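Local structure of beta-ketoacyl-[acyl-carrier-protein] synthase FabY (4CW4) at residues A[9-15]-A[383-389]; A[306-312]-A[368-374]; A[530-535]-A[547-553]. The protein catalyses the condensation of acetyl-CoA with malonyl-ACP to acetoacetyl-ACP, the primer of fatty acid synthesis in Pseudomonas aeruginosa. All coordinates share one frame; numbering follows the deposited sequence. Where two conformers were deposited one is given.

Interaction 1: residues A[9-15]-A[383-389]; sequences LPVIVGF and ADIHGAV
Segments 9-15 and 383-389 run antiparallel with a strong splay, their strand axes at 137°, and three backbone hydrogen bonds join them: Val389 N to Pro10 O, Ile12 N to Gly387 O, and His386 N to Ile12 O, the last at 2.8 Å and nearly straight. Val11 and Ala388 form a non-hydrogen-bonded pair whose alpha carbons come within 4.2 Å, a closeness that the small methyl of Ala388 suits. Ile12 reaches the other way: with CG1 anti to its carbonyl carbon (chi1 -56°), the chain carries CD1 over glycine backbone at Gly387 and on to Val389 CG2, 3.9 Å off. At the far end the rings of Phe15 and His386 make a T-shaped pair, planes at 84°, in which Phe15 CE1 points onto the imidazole face, 3.7 Å from His386 CG. Val13 CG1, turned the other way, packs on Ala383 CB at 3.6 Å, and one water bridges Val13 O to Asp384 N, beyond the paired part. The Asp384 carboxylate leads away from 9-15; OD1 accepts from Ile385 N and makes a salt bridge with Arg579. Val13 and Gly14 form a classic beta bulge against Val371 of strand 366-374, on the other edge of strand 10-19. Pro10 and Val389 pack on helix 288-301, Ile385 and Ala388 on helix 552-563, and Ile12 and Phe15 on helix 482-496.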
loop_
_atom_site.group_PDB
_atom_site.type_symbol
_atom_site.label_atom_id
_atom_site.label_comp_id
_atom_site.label_asym_id
_atom_site.label_seq_id
_atom_site.Cartn_x
_atom_site.Cartn_y
_atom_site.Cartn_z
ATOM N N LEU A 9 -0.064 -2.035 -27.254
ATOM C CA LEU A 9 -1.436 -1.913 -26.734
ATOM C C LEU A 9 -1.702 -2.979 -25.679
ATOM O O LEU A 9 -1.511 -4.146 -25.952
ATOM C CB LEU A 9 -2.459 -2.104 -27.863
ATOM C CG LEU A 9 -3.943 -2.026 -27.478
ATOM C CD1 LEU A 9 -4.331 -0.616 -27.065
ATOM C CD2 LEU A 9 -4.854 -2.505 -28.609
ATOM N N PRO A 10 -2.136 -2.580 -24.471
ATOM C CA PRO A 10 -2.476 -3.601 -23.475
ATOM C C PRO A 10 -3.809 -4.292 -23.776
ATOM O O PRO A 10 -4.872 -3.642 -23.798
ATOM C CB PRO A 10 -2.590 -2.785 -22.171
ATOM C CG PRO A 10 -1.821 -1.520 -22.435
ATOM C CD PRO A 10 -2.130 -1.237 -23.867
ATOM N N VAL A 11 -3.761 -5.597 -24.003
ATOM C CA VAL A 11 -4.986 -6.347 -24.256
ATOM C C VAL A 11 -5.246 -7.303 -23.098
ATOM O O VAL A 11 -4.312 -7.842 -22.500
ATOM C CB VAL A 11 -4.973 -7.078 -25.610
ATOM C CG1 VAL A 11 -4.880 -6.078 -26.739
ATOM C CG2 VAL A 11 -3.866 -8.081 -25.722
ATOM N N ILE A 12 -6.530 -7.479 -22.778
ATOM C CA ILE A 12 -6.965 -8.358 -21.709
ATOM C C ILE A 12 -7.119 -9.764 -22.273
ATOM O O ILE A 12 -8.007 -10.000 -23.093
ATOM C CB ILE A 12 -8.301 -7.895 -21.090
ATOM C CG1 ILE A 12 -8.214 -6.453 -20.579
ATOM C CG2 ILE A 12 -8.722 -8.873 -19.978
ATOM C CD1 ILE A 12 -9.558 -5.849 -20.259
ATOM N N VAL A 13 -6.237 -10.676 -21.867
ATOM C CA VAL A 13 -6.221 -12.032 -22.412
ATOM C C VAL A 13 -6.803 -13.068 -21.449
ATOM O O VAL A 13 -6.983 -14.235 -21.817
ATOM C CB VAL A 13 -4.800 -12.467 -22.857
ATOM C CG1 VAL A 13 -4.223 -11.453 -23.852
ATOM C CG2 VAL A 13 -3.867 -12.653 -21.660
ATOM N N GLY A 14 -7.134 -12.642 -20.231
ATOM C CA GLY A 14 -7.740 -13.527 -19.255
ATOM C C GLY A 14 -8.270 -12.706 -18.103
ATOM O O GLY A 14 -7.869 -11.563 -17.927
ATOM N N PHE A 15 -9.174 -13.289 -17.321
ATOM C CA PHE A 15 -9.711 -12.626 -16.141
ATOM C C PHE A 15 -10.389 -13.647 -15.266
ATOM O O PHE A 15 -10.917 -14.651 -15.761
ATOM C CB PHE A 15 -10.667 -11.482 -16.524
ATOM C CG PHE A 15 -11.901 -11.923 -17.268
ATOM C CD1 PHE A 15 -11.899 -12.058 -18.636
ATOM C CD2 PHE A 15 -13.080 -12.184 -16.578
ATOM C CE1 PHE A 15 -13.040 -12.467 -19.297
ATOM C CE2 PHE A 15 -14.219 -12.576 -17.225
ATOM C CZ PHE A 15 -14.196 -12.744 -18.591
ATOM N N ALA A 383 -3.511 -15.599 -27.966
ATOM C CA ALA A 383 -4.270 -15.243 -26.766
ATOM C C ALA A 383 -5.586 -14.591 -27.162
ATOM O O ALA A 383 -5.648 -13.801 -28.117
ATOM C CB ALA A 383 -3.480 -14.277 -25.914
ATOM N N ASP A 384 -6.642 -14.932 -26.446
ATOM C CA ASP A 384 -7.922 -14.324 -26.697
ATOM C C ASP A 384 -7.885 -12.865 -26.256
ATOM O O ASP A 384 -7.017 -12.439 -25.489
ATOM C CB ASP A 384 -9.040 -15.090 -25.946
ATOM C CG ASP A 384 -10.396 -15.018 -26.639
ATOM O OD1 ASP A 384 -10.597 -14.191 -27.555
ATOM O OD2 ASP A 384 -11.282 -15.805 -26.254
ATOM N N ILE A 385 -8.848 -12.098 -26.746
ATOM C CA ILE A 385 -8.962 -10.696 -26.396
ATOM C C ILE A 385 -10.353 -10.423 -25.855
ATOM O O ILE A 385 -11.344 -10.564 -26.563
ATOM C CB ILE A 385 -8.640 -9.791 -27.606
ATOM C CG1 ILE A 385 -7.148 -9.922 -27.953
ATOM C CG2 ILE A 385 -8.969 -8.329 -27.297
ATOM C CD1 ILE A 385 -6.756 -9.309 -29.289
ATOM N N HIS A 386 -10.402 -10.054 -24.576
ATOM C CA HIS A 386 -11.651 -9.758 -23.892
ATOM C C HIS A 386 -11.915 -8.262 -23.826
ATOM O O HIS A 386 -12.977 -7.827 -23.396
ATOM C CB HIS A 386 -11.641 -10.397 -22.507
ATOM C CG HIS A 386 -11.413 -11.871 -22.550
ATOM N ND1 HIS A 386 -12.392 -12.751 -22.942
ATOM C CD2 HIS A 386 -10.315 -12.623 -22.289
ATOM C CE1 HIS A 386 -11.913 -13.984 -22.918
ATOM N NE2 HIS A 386 -10.656 -13.938 -22.521
ATOM N N GLY A 387 -10.922 -7.486 -24.258
ATOM C CA GLY A 387 -10.977 -6.044 -24.254
ATOM C C GLY A 387 -9.556 -5.499 -24.324
ATOM O O GLY A 387 -8.595 -6.265 -24.343
ATOM N N ALA A 388 -9.422 -4.181 -24.325
ATOM C CA ALA A 388 -8.113 -3.523 -24.236
ATOM C C ALA A 388 -8.226 -2.350 -23.276
ATOM O O ALA A 388 -9.297 -1.770 -23.117
ATOM C CB ALA A 388 -7.649 -3.039 -25.599
ATOM N N VAL A 389 -7.141 -2.018 -22.602
ATOM C CA VAL A 389 -7.155 -0.904 -21.690
ATOM C C VAL A 389 -6.110 0.113 -22.140
ATOM O O VAL A 389 -4.946 -0.219 -22.272
ATOM C CB VAL A 389 -6.892 -1.349 -20.254
ATOM C CG1 VAL A 389 -6.887 -0.149 -19.376
ATOM C CG2 VAL A 389 -7.972 -2.298 -19.784
HETATM O O HOH W 1 -6.077 -15.894 -23.840
#

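Interaction 2: residues A[306-312]-A[368-374]; sequences RVVIVGN and QYVVLMD
The Tyr369 ring leans obliquely over the neighbouring strand, its CD1 3.4 Å from Gly311 CA and 3.7 Å from Ile309 CG2, while at the other end the edge of the Arg306 guanidinium, in its own plane, faces the Asp374 carboxylate. Between these flat groups, strands 307-314 and 366-374 pair antiparallel in the N-terminal half of the thiolase fold. Glycine suits position 311 because the bare CA lets the Tyr369 ring lie directly against the backbone. The phenol oxygen is held by Ser195 and Ser226, which ties the ring down at its far end. Paired backbone bonds at Val308 with Leu372, Val310 with Val370 and Asn312 with Gln368 keep the register regular. Beta-branched valines and isoleucine favour this extended backbone and give the middle of each face an apolar surface. On one face Val310 CG2 touches Leu372 CD1 at 3.9 Å, and that face turns partly to helix 288-301; on the other, Val307, Ile309 and Met373 pack against helix 210-215. Asn312 gives its ND2 to Gly227 O, its side chain about 10 Å from that of Cys286, the inferred active-site cysteine, so this end of the pair approaches the catalytic centre. Asp374 also caps the following helix, its OD1 accepting from Leu377 N. The Arg306 chain bends at chi3 to present two nitrogens side-on. Arg306 NE lies 2.8 Å from Asp374 OD2 and Arg306 NH2 2.9 Å from Asp374 OD1, each on the syn side but tilted out of the carboxylate plane.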
loop_
_atom_site.group_PDB
_atom_site.type_symbol
_atom_site.label_atom_id
_atom_site.label_comp_id
_atom_site.label_asym_id
_atom_site.label_seq_id
_atom_site.Cartn_x
_atom_site.Cartn_y
_atom_site.Cartn_z
ATOM N N ARG A 306 5.724 -7.416 -20.540
ATOM C CA ARG A 306 4.901 -7.902 -21.631
ATOM C C ARG A 306 3.688 -8.684 -21.154
ATOM O O ARG A 306 2.723 -8.835 -21.925
ATOM C CB ARG A 306 5.743 -8.766 -22.546
ATOM C CG ARG A 306 6.917 -7.992 -23.154
ATOM C CD ARG A 306 7.548 -8.682 -24.335
ATOM N NE ARG A 306 6.655 -8.603 -25.489
ATOM C CZ ARG A 306 6.988 -8.893 -26.744
ATOM N NH1 ARG A 306 8.211 -9.309 -27.047
ATOM N NH2 ARG A 306 6.090 -8.751 -27.708
ATOM N N VAL A 307 3.749 -9.207 -19.927
ATOM C CA VAL A 307 2.643 -9.948 -19.326
ATOM C C VAL A 307 2.437 -9.371 -17.954
ATOM O O VAL A 307 3.384 -9.318 -17.167
ATOM C CB VAL A 307 2.945 -11.455 -19.190
ATOM C CG1 VAL A 307 1.743 -12.204 -18.607
ATOM C CG2 VAL A 307 3.335 -12.024 -20.543
ATOM N N VAL A 308 1.220 -8.919 -17.673
ATOM C CA VAL A 308 0.945 -8.265 -16.410
ATOM C C VAL A 308 -0.314 -8.838 -15.773
ATOM O O VAL A 308 -1.377 -8.879 -16.391
ATOM C CB VAL A 308 0.746 -6.734 -16.562
ATOM C CG1 VAL A 308 0.553 -6.099 -15.179
ATOM C CG2 VAL A 308 1.907 -6.090 -17.294
ATOM N N ILE A 309 -0.188 -9.272 -14.524
ATOM C CA ILE A 309 -1.347 -9.710 -13.750
ATOM C C ILE A 309 -1.682 -8.541 -12.844
ATOM O O ILE A 309 -0.845 -8.116 -12.041
ATOM C CB ILE A 309 -1.056 -10.969 -12.927
ATOM C CG1 ILE A 309 -0.962 -12.225 -13.833
ATOM C CG2 ILE A 309 -2.178 -11.215 -11.911
ATOM C CD1 ILE A 309 0.193 -12.244 -14.831
ATOM N N VAL A 310 -2.879 -7.987 -13.009
ATOM C CA VAL A 310 -3.309 -6.826 -12.235
ATOM C C VAL A 310 -4.597 -7.155 -11.505
ATOM O O VAL A 310 -5.540 -7.655 -12.106
ATOM C CB VAL A 310 -3.621 -5.613 -13.142
ATOM C CG1 VAL A 310 -3.877 -4.370 -12.299
ATOM C CG2 VAL A 310 -2.509 -5.345 -14.156
ATOM N N GLY A 311 -4.657 -6.869 -10.218
ATOM C CA GLY A 311 -5.883 -7.129 -9.491
ATOM C C GLY A 311 -5.781 -6.674 -8.051
ATOM O O GLY A 311 -4.948 -5.824 -7.713
ATOM N N ASN A 312 -6.617 -7.250 -7.198
ATOM C CA ASN A 312 -6.642 -6.914 -5.779
ATOM C C ASN A 312 -7.374 -8.020 -5.032
ATOM O O ASN A 312 -8.087 -8.840 -5.628
ATOM C CB ASN A 312 -7.363 -5.580 -5.550
ATOM C CG ASN A 312 -6.488 -4.371 -5.806
ATOM O OD1 ASN A 312 -6.686 -3.632 -6.774
ATOM N ND2 ASN A 312 -5.519 -4.156 -4.938
ATOM N N GLN A 368 -10.093 -10.239 -7.530
ATOM C CA GLN A 368 -10.259 -10.211 -8.981
ATOM C C GLN A 368 -8.911 -9.948 -9.619
ATOM O O GLN A 368 -8.157 -9.130 -9.111
ATOM C CB GLN A 368 -11.191 -9.068 -9.381
ATOM C CG GLN A 368 -12.590 -9.101 -8.807
ATOM C CD GLN A 368 -13.512 -10.017 -9.558
ATOM O OE1 GLN A 368 -13.110 -11.085 -10.018
ATOM N NE2 GLN A 368 -14.767 -9.613 -9.681
ATOM N N TYR A 369 -8.657 -10.599 -10.750
ATOM C CA TYR A 369 -7.454 -10.374 -11.548
ATOM C C TYR A 369 -7.775 -10.303 -13.034
ATOM O O TYR A 369 -8.637 -11.026 -13.529
ATOM C CB TYR A 369 -6.396 -11.472 -11.291
ATOM C CG TYR A 369 -5.855 -11.334 -9.918
ATOM C CD1 TYR A 369 -4.908 -10.366 -9.639
ATOM C CD2 TYR A 369 -6.351 -12.108 -8.873
ATOM C CE1 TYR A 369 -4.454 -10.177 -8.359
ATOM C CE2 TYR A 369 -5.908 -11.925 -7.599
ATOM C CZ TYR A 369 -4.967 -10.963 -7.340
ATOM O OH TYR A 369 -4.506 -10.739 -6.056
ATOM N N VAL A 370 -7.057 -9.432 -13.738
ATOM C CA VAL A 370 -7.021 -9.491 -15.192
ATOM C C VAL A 370 -5.596 -9.811 -15.609
ATOM O O VAL A 370 -4.627 -9.448 -14.917
ATOM C CB VAL A 370 -7.483 -8.177 -15.882
ATOM C CG1 VAL A 370 -8.976 -7.917 -15.595
ATOM C CG2 VAL A 370 -6.610 -6.992 -15.488
ATOM N N VAL A 371 -5.474 -10.501 -16.732
ATOM C CA VAL A 371 -4.174 -10.811 -17.316
ATOM C C VAL A 371 -4.042 -9.964 -18.562
ATOM O O VAL A 371 -4.864 -10.070 -19.457
ATOM C CB VAL A 371 -4.042 -12.294 -17.677
ATOM C CG1 VAL A 371 -2.634 -12.601 -18.161
ATOM C CG2 VAL A 371 -4.411 -13.172 -16.504
ATOM N N LEU A 372 -3.030 -9.105 -18.598
ATOM C CA LEU A 372 -2.755 -8.253 -19.743
ATOM C C LEU A 372 -1.533 -8.762 -20.484
ATOM O O LEU A 372 -0.570 -9.246 -19.874
ATOM C CB LEU A 372 -2.460 -6.813 -19.301
ATOM C CG LEU A 372 -3.476 -6.159 -18.369
ATOM C CD1 LEU A 372 -3.037 -4.746 -18.007
ATOM C CD2 LEU A 372 -4.869 -6.158 -19.027
ATOM N N MET A 373 -1.564 -8.614 -21.804
ATOM C CA MET A 373 -0.369 -8.794 -22.612
ATOM C C MET A 373 -0.256 -7.652 -23.584
ATOM O O MET A 373 -1.256 -7.068 -23.951
ATOM C CB MET A 373 -0.434 -10.086 -23.424
ATOM C CG MET A 373 -0.335 -11.346 -22.629
ATOM S SD MET A 373 -0.395 -12.798 -23.696
ATOM C CE MET A 373 -0.152 -14.059 -22.429
ATOM N N ASP A 374 0.956 -7.353 -24.027
ATOM C CA ASP A 374 1.084 -6.488 -25.188
ATOM C C ASP A 374 0.500 -7.172 -26.426
ATOM O O ASP A 374 0.424 -8.397 -26.519
ATOM C CB ASP A 374 2.529 -6.059 -25.429
ATOM C CG ASP A 374 3.422 -7.186 -25.883
ATOM O OD1 ASP A 374 3.521 -7.439 -27.120
ATOM O OD2 ASP A 374 4.044 -7.809 -25.004
#

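Interaction 3: residues A[530-535]-A[547-553]; sequences LEVCFI and GVVLSPR
The carboxylate of Glu531 is gripped from two directions: Ser551 OG donates to Glu531 OE1 at 2.7 Å, nearly along the C-O axis, and Arg553 NE donates to Glu531 OE2, also at 2.7 Å. The arginine comes from above the carboxylate plane, with OE2 lying in its own guanidinium plane, and NH2 adds a weak second bond. A bend at chi2 (-71°) turns the Glu531 chain toward Ser551, whose backbone N also binds Glu531 O. Ser551 is the N-cap of helix 552-563, and its compact hydroxyl serves both the glutamate and Ile554 N. Beyond this polar end runs a beta hairpin of strands 532-539 and 543-550, with bond pairs at Cys533-Val549 and Ile535-Gly547. Val532 CG2 lies beside Leu550 CD2 at 4.0 Å, and Phe534 beside Val548, on the face packed by helix 409-425. On the other face the Ile535 and Val549 side chains cross at a slant, next to helix 482-496. Ile535 is about 8 Å, side chain to side chain, from His439, a predicted active-site residue, so this end approaches the catalytic centre. Apolar side chains thus suit the buried hairpin, while a polar cluster ties Glu531 to the helix start; the helix N-terminus and exposed Arg553 would probably favour an ionised Glu531.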
loop_
_atom_site.group_PDB
_atom_site.type_symbol
_atom_site.label_atom_id
_atom_site.label_comp_id
_atom_site.label_asym_id
_atom_site.label_seq_id
_atom_site.Cartn_x
_atom_site.Cartn_y
_atom_site.Cartn_z
ATOM N N LEU A 530 -22.217 -1.613 -27.439
ATOM C CA LEU A 530 -21.348 -0.725 -26.689
ATOM C C LEU A 530 -19.900 -1.139 -26.939
ATOM O O LEU A 530 -19.577 -2.329 -26.917
ATOM C CB LEU A 530 -21.716 -0.780 -25.210
ATOM C CG LEU A 530 -23.064 -0.169 -24.863
ATOM C CD1 LEU A 530 -23.551 -0.667 -23.510
ATOM C CD2 LEU A 530 -22.987 1.342 -24.906
ATOM N N GLU A 531 -19.044 -0.154 -27.202
ATOM C CA GLU A 531 -17.666 -0.398 -27.629
ATOM C C GLU A 531 -16.638 0.118 -26.643
ATOM O O GLU A 531 -15.493 -0.288 -26.703
ATOM C CB GLU A 531 -17.381 0.251 -28.990
ATOM C CG GLU A 531 -18.361 -0.118 -30.111
ATOM C CD GLU A 531 -18.226 -1.543 -30.616
ATOM O OE1 GLU A 531 -17.522 -2.367 -29.999
ATOM O OE2 GLU A 531 -18.863 -1.845 -31.649
ATOM N N VAL A 532 -17.053 1.023 -25.761
ATOM C CA VAL A 532 -16.140 1.659 -24.823
ATOM C C VAL A 532 -16.802 1.772 -23.464
ATOM O O VAL A 532 -17.951 2.178 -23.377
ATOM C CB VAL A 532 -15.778 3.067 -25.291
ATOM C CG1 VAL A 532 -14.896 3.807 -24.250
ATOM C CG2 VAL A 532 -15.101 3.005 -26.640
ATOM N N CYS A 533 -16.060 1.418 -22.408
ATOM C CA CYS A 533 -16.533 1.635 -21.048
ATOM C C CYS A 533 -15.575 2.535 -20.283
ATOM O O CYS A 533 -14.347 2.343 -20.327
ATOM C CB CYS A 533 -16.660 0.322 -20.282
ATOM S SG CYS A 533 -17.374 0.538 -18.629
ATOM N N PHE A 534 -16.149 3.504 -19.576
ATOM C CA PHE A 534 -15.416 4.329 -18.631
ATOM C C PHE A 534 -15.684 3.798 -17.226
ATOM O O PHE A 534 -16.828 3.818 -16.742
ATOM C CB PHE A 534 -15.877 5.768 -18.758
ATOM C CG PHE A 534 -15.670 6.323 -20.139
ATOM C CD1 PHE A 534 -14.411 6.672 -20.561
ATOM C CD2 PHE A 534 -16.725 6.460 -21.016
ATOM C CE1 PHE A 534 -14.199 7.167 -21.816
ATOM C CE2 PHE A 534 -16.519 6.946 -22.281
ATOM C CZ PHE A 534 -15.254 7.302 -22.686
ATOM N N ILE A 535 -14.625 3.303 -16.588
ATOM C CA ILE A 535 -14.691 2.813 -15.214
ATOM C C ILE A 535 -14.375 3.983 -14.280
ATOM O O ILE A 535 -13.294 4.575 -14.389
ATOM C CB ILE A 535 -13.649 1.705 -14.962
ATOM C CG1 ILE A 535 -13.718 0.583 -16.010
ATOM C CG2 ILE A 535 -13.814 1.142 -13.561
ATOM C CD1 ILE A 535 -14.997 -0.143 -16.102
ATOM N N GLY A 547 -10.833 4.839 -15.763
ATOM C CA GLY A 547 -10.182 4.000 -16.753
ATOM C C GLY A 547 -10.964 3.870 -18.045
ATOM O O GLY A 547 -12.201 3.939 -18.038
ATOM N N VAL A 548 -10.244 3.633 -19.138
ATOM C CA VAL A 548 -10.840 3.452 -20.460
ATOM C C VAL A 548 -10.630 2.016 -20.923
ATOM O O VAL A 548 -9.496 1.537 -21.020
ATOM C CB VAL A 548 -10.209 4.422 -21.487
ATOM C CG1 VAL A 548 -10.874 4.260 -22.848
ATOM C CG2 VAL A 548 -10.335 5.853 -21.009
ATOM N N VAL A 549 -11.732 1.337 -21.221
ATOM C CA VAL A 549 -11.699 -0.041 -21.692
ATOM C C VAL A 549 -12.384 -0.109 -23.051
ATOM O O VAL A 549 -13.492 0.395 -23.218
ATOM C CB VAL A 549 -12.441 -0.999 -20.714
ATOM C CG1 VAL A 549 -12.151 -2.456 -21.072
ATOM C CG2 VAL A 549 -12.091 -0.700 -19.267
ATOM N N LEU A 550 -11.704 -0.718 -24.014
ATOM C CA LEU A 550 -12.216 -0.912 -25.365
ATOM C C LEU A 550 -12.705 -2.339 -25.533
ATOM O O LEU A 550 -12.140 -3.264 -24.952
ATOM C CB LEU A 550 -11.118 -0.650 -26.398
ATOM C CG LEU A 550 -10.327 0.654 -26.258
ATOM C CD1 LEU A 550 -9.284 0.752 -27.375
ATOM C CD2 LEU A 550 -11.272 1.854 -26.262
ATOM N N SER A 551 -13.753 -2.524 -26.335
ATOM C CA SER A 551 -14.302 -3.842 -26.582
ATOM C C SER A 551 -13.351 -4.722 -27.386
ATOM O O SER A 551 -12.448 -4.221 -28.068
ATOM C CB SER A 551 -15.603 -3.720 -27.399
ATOM O OG SER A 551 -15.291 -3.259 -28.703
ATOM N N PRO A 552 -13.614 -6.041 -27.379
ATOM C CA PRO A 552 -12.888 -6.911 -28.305
ATOM C C PRO A 552 -12.981 -6.476 -29.769
ATOM O O PRO A 552 -11.974 -6.567 -30.479
ATOM C CB PRO A 552 -13.540 -8.268 -28.084
ATOM C CG PRO A 552 -13.982 -8.226 -26.668
ATOM C CD PRO A 552 -14.436 -6.817 -26.432
ATOM N N ARG A 553 -14.142 -6.014 -30.221
ATOM C CA ARG A 553 -14.262 -5.617 -31.618
ATOM C C ARG A 553 -13.296 -4.491 -31.956
ATOM O O ARG A 553 -12.633 -4.533 -32.989
ATOM C CB ARG A 553 -15.676 -5.157 -31.969
ATOM C CG ARG A 553 -15.845 -4.889 -33.463
ATOM C CD ARG A 553 -17.260 -4.471 -33.826
ATOM N NE ARG A 553 -17.455 -3.041 -33.593
ATOM C CZ ARG A 553 -16.963 -2.082 -34.369
ATOM N NH1 ARG A 553 -16.236 -2.389 -35.441
ATOM N NH2 ARG A 553 -17.194 -0.808 -34.067
#

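In the fold
Interactions 1 and 2 have centres about 9 Å apart and interactions 1 and 3 about 11 Å, with interaction 1 as the bridge: strand 10-19 pairs with strand 366-374 of interaction 2, and strand 387-394 pairs with strand 543-550 of interaction 3. Interactions 2 and 3 do not touch, their centres being about 16 Å apart. Along the chain, segment 9-15 comes first, then both segments of interaction 2, then 383-389, and finally the hairpin of interaction 3. Later parts of the ketosynthase core thus come back to pair with the N-terminal strand 10-19, linking its N-terminal and C-terminal halves. Helix 288-301 packs on interactions 1 and 2, helix 482-496 on 1 and 3.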